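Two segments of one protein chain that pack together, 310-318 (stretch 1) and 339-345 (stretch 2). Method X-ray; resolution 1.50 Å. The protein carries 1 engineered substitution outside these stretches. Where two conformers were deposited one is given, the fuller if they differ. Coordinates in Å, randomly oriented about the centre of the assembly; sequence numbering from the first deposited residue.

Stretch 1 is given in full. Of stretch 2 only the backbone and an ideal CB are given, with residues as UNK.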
# COMPACT_ATOMS: atom_id res chain seq x y z
N THR A 310 1.25 -0.46 -13.37
CA THR A 310 0.05 -0.87 -14.09
C THR A 310 0.40 -2.12 -14.89
O THR A 310 1.38 -2.15 -15.67
CB THR A 310 -0.47 0.21 -15.02
OG1 THR A 310 -0.71 1.41 -14.27
CG2 THR A 310 -1.77 -0.22 -15.74
N GLN A 311 -0.45 -3.14 -14.73
CA GLN A 311 -0.23 -4.43 -15.37
C GLN A 311 -1.48 -5.26 -15.16
O GLN A 311 -2.31 -4.92 -14.30
CB GLN A 311 0.94 -5.15 -14.76
CG GLN A 311 0.78 -5.48 -13.28
CD GLN A 311 2.11 -5.82 -12.61
OE1 GLN A 311 2.70 -6.87 -12.89
NE2 GLN A 311 2.58 -4.94 -11.76
N SER A 312 -1.62 -6.35 -15.90
CA SER A 312 -2.76 -7.25 -15.72
C SER A 312 -2.68 -7.95 -14.37
O SER A 312 -1.59 -8.09 -13.78
CB SER A 312 -2.79 -8.28 -16.83
OG SER A 312 -1.63 -9.10 -16.82
N ASN A 313 -3.82 -8.44 -13.90
CA ASN A 313 -3.80 -9.27 -12.70
C ASN A 313 -2.86 -10.46 -12.87
O ASN A 313 -2.11 -10.80 -11.96
CB ASN A 313 -5.18 -9.85 -12.44
CG ASN A 313 -6.21 -8.85 -11.95
OD1 ASN A 313 -6.09 -7.67 -12.10
ND2 ASN A 313 -7.32 -9.40 -11.41
N GLU A 314 -2.90 -11.07 -14.05
CA GLU A 314 -2.06 -12.21 -14.43
C GLU A 314 -0.57 -11.89 -14.30
O GLU A 314 0.21 -12.64 -13.73
CB GLU A 314 -2.41 -12.59 -15.88
CG GLU A 314 -1.98 -13.94 -16.36
CD GLU A 314 -2.87 -14.41 -17.55
OE1 GLU A 314 -4.00 -14.90 -17.26
OE2 GLU A 314 -2.43 -14.32 -18.74
N GLN A 315 -0.16 -10.75 -14.84
CA GLN A 315 1.22 -10.32 -14.77
C GLN A 315 1.71 -10.07 -13.31
O GLN A 315 2.75 -10.50 -12.90
CB GLN A 315 1.39 -9.10 -15.69
CG GLN A 315 2.80 -8.55 -15.66
CD GLN A 315 3.04 -7.52 -16.74
OE1 GLN A 315 2.29 -7.40 -17.70
NE2 GLN A 315 4.08 -6.74 -16.55
N LEU A 316 0.82 -9.40 -12.55
CA LEU A 316 1.15 -9.12 -11.16
C LEU A 316 1.36 -10.41 -10.37
O LEU A 316 2.36 -10.55 -9.67
CB LEU A 316 0.07 -8.23 -10.53
CG LEU A 316 0.28 -7.87 -9.05
CD1 LEU A 316 1.64 -7.19 -8.87
CD2 LEU A 316 -0.84 -6.99 -8.55
N LEU A 317 0.44 -11.37 -10.50
CA LEU A 317 0.56 -12.69 -9.80
C LEU A 317 1.83 -13.36 -10.26
O LEU A 317 2.53 -13.94 -9.44
CB LEU A 317 -0.65 -13.60 -10.05
CG LEU A 317 -1.85 -13.28 -9.19
CD1 LEU A 317 -3.14 -13.75 -9.87
CD2 LEU A 317 -1.64 -13.91 -7.80
N ALA A 318 2.13 -13.31 -11.56
CA ALA A 318 3.31 -13.98 -12.09
C ALA A 318 4.59 -13.37 -11.54
O ALA A 318 5.50 -14.10 -11.14
CB ALA A 318 3.30 -13.95 -13.62
N UNK A 339 -5.45 -1.19 -5.72
CA UNK A 339 -6.64 -2.02 -5.93
C UNK A 339 -6.30 -3.39 -6.45
O UNK A 339 -6.83 -4.41 -5.96
CB UNK A 339 -7.60 -1.33 -6.90
N UNK A 340 -5.39 -3.45 -7.41
CA UNK A 340 -5.14 -4.74 -8.07
C UNK A 340 -4.56 -5.76 -7.09
O UNK A 340 -4.82 -6.93 -7.21
CB UNK A 340 -4.19 -4.56 -9.25
N UNK A 341 -3.81 -5.26 -6.11
CA UNK A 341 -3.30 -6.14 -5.05
C UNK A 341 -4.42 -6.78 -4.25
O UNK A 341 -4.38 -8.01 -3.96
CB UNK A 341 -2.38 -5.36 -4.11
N UNK A 342 -5.46 -6.00 -3.92
CA UNK A 342 -6.64 -6.57 -3.24
C UNK A 342 -7.33 -7.58 -4.19
O UNK A 342 -7.76 -8.67 -3.75
CB UNK A 342 -7.61 -5.47 -2.82
N UNK A 343 -7.43 -7.26 -5.49
CA UNK A 343 -8.12 -8.13 -6.42
C UNK A 343 -7.45 -9.50 -6.53
O UNK A 343 -8.13 -10.49 -6.75
CB UNK A 343 -8.19 -7.47 -7.80
N UNK A 344 -6.11 -9.53 -6.43
CA UNK A 344 -5.37 -10.79 -6.59
C UNK A 344 -5.05 -11.49 -5.27
O UNK A 344 -4.49 -12.59 -5.29
CB UNK A 344 -4.06 -10.52 -7.34
N UNK A 345 -5.46 -10.90 -4.14
CA UNK A 345 -4.96 -11.43 -2.87
C UNK A 345 -5.44 -12.87 -2.59
O UNK A 345 -4.62 -13.73 -2.21
CB UNK A 345 -5.40 -10.51 -1.73

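Stretch 2 is helical, and its axis crosses helix 313-318 at 77°, with a closest approach of 10.1 Å. Positions 340, 343 and 344 point toward stretch 1.

Position 339 is out of reach. Its ideal CB has nothing of stretch 1 within 5.5 Å, so stretch 1 sets no preference. The residue is Arg339. Its use is within the helix, with the side chain one turn on, at 343.

Position 340 points toward stretch 1. The ideal CB of 340 lies 4.2 Å from Leu316 CD2 and 4.6 Å from Asn313 OD1. Farther out is the carbonyl O of Gln311. A methyl and two oxygens suit a chain that is apolar near the backbone and a donor at its end. Lysine, arginine or glutamine would all be reasonable. The residue is Arg340. Arg340 CG packs 3.9 Å from Leu316 CD2. Arg340 NH1 donates to Asn313 OD1 at 2.9 Å, with the oxygen at the guanidinium edge, near its plane, where the N-H bonds point. Gln311 O sits over one face instead. Gln311 O is 2.8 Å from Arg340 NE, but the angle is too poor for a hydrogen bond.

Position 341 points away, with the ideal CB of 341 5.0 Å from Leu316 CD2. Stretch 1 restricts this position little, and many residues would do. The residue is Thr341, whose OG1 comes within 4.1 Å of Leu316 CD2. The hydroxyl is hydrogen-bonded elsewhere in the structure.

Position 342 is out of reach, and stretch 1 does not restrict it. The residue is Ala342.

Position 343 points toward stretch 1, and the ideal CB of 343 is 4.2 Å from Asn313 ND2. That amide is a donor, so an acceptor such as glutamate, aspartate or glutamine would suit. The residue is Glu343. Its link to the amide is indirect: water 1 accepts from Asn313 ND2 at 3.0 Å and lies 2.7 Å from Glu343 OE1, linking the two. Glu343 OE2 forms a salt bridge with Arg339 NE at 2.9 Å.

Position 344 also points toward stretch 1. The ideal CB of 344 is 4.0 Å from Leu317 CG and 4.9 Å from Leu316 CD2. The backbone N of 344 donates to the O of 340 at 3.0 Å, which argues against proline. The two leucines call for an apolar residue: leucine, isoleucine, valine or methionine. The residue is Ile344. Ile344 CD1 lies 3.7 Å from Leu316 CD2 and 3.8 Å from Leu317 CD2, bridging the two side chains. Ile344 CG2 packs 3.7 Å from Asn313 CB.

Position 345 points away and meets nothing of stretch 1. Many residues would do. It is Met345.

Stretch 2 (339-345) RRTAEIM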
# COMPACT_ATOMS: atom_id res chain seq x y z
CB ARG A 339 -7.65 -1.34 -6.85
CG ARG A 339 -8.76 -2.29 -7.19
CD ARG A 339 -9.96 -1.63 -7.78
NE ARG A 339 -10.99 -2.63 -8.03
CZ ARG A 339 -12.09 -2.43 -8.72
NH1 ARG A 339 -12.37 -1.22 -9.17
NH2 ARG A 339 -12.94 -3.42 -8.88
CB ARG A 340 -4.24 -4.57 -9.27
CG ARG A 340 -4.18 -5.77 -10.17
CD ARG A 340 -3.42 -5.42 -11.45
NE ARG A 340 -3.89 -4.22 -12.13
CZ ARG A 340 -4.80 -4.18 -13.12
NH1 ARG A 340 -5.45 -5.25 -13.52
NH2 ARG A 340 -5.06 -3.04 -13.71
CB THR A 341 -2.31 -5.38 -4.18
OG1 THR A 341 -1.21 -4.96 -5.00
CG2 THR A 341 -1.80 -6.21 -2.99
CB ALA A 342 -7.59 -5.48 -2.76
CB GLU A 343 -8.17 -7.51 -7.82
CG GLU A 343 -8.99 -6.23 -7.92
CD GLU A 343 -10.49 -6.47 -7.99
OE1 GLU A 343 -10.96 -7.56 -8.41
OE2 GLU A 343 -11.24 -5.52 -7.65
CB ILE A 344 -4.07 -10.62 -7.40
CG1 ILE A 344 -3.04 -9.75 -6.66
CG2 ILE A 344 -4.39 -10.06 -8.79
CD1 ILE A 344 -1.62 -10.20 -6.89
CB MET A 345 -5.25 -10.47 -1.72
CG MET A 345 -4.53 -10.83 -0.42
SD MET A 345 -2.72 -10.97 -0.57
CE MET A 345 -2.28 -9.39 -1.28
O HOH W 1 -10.04 -8.38 -10.86
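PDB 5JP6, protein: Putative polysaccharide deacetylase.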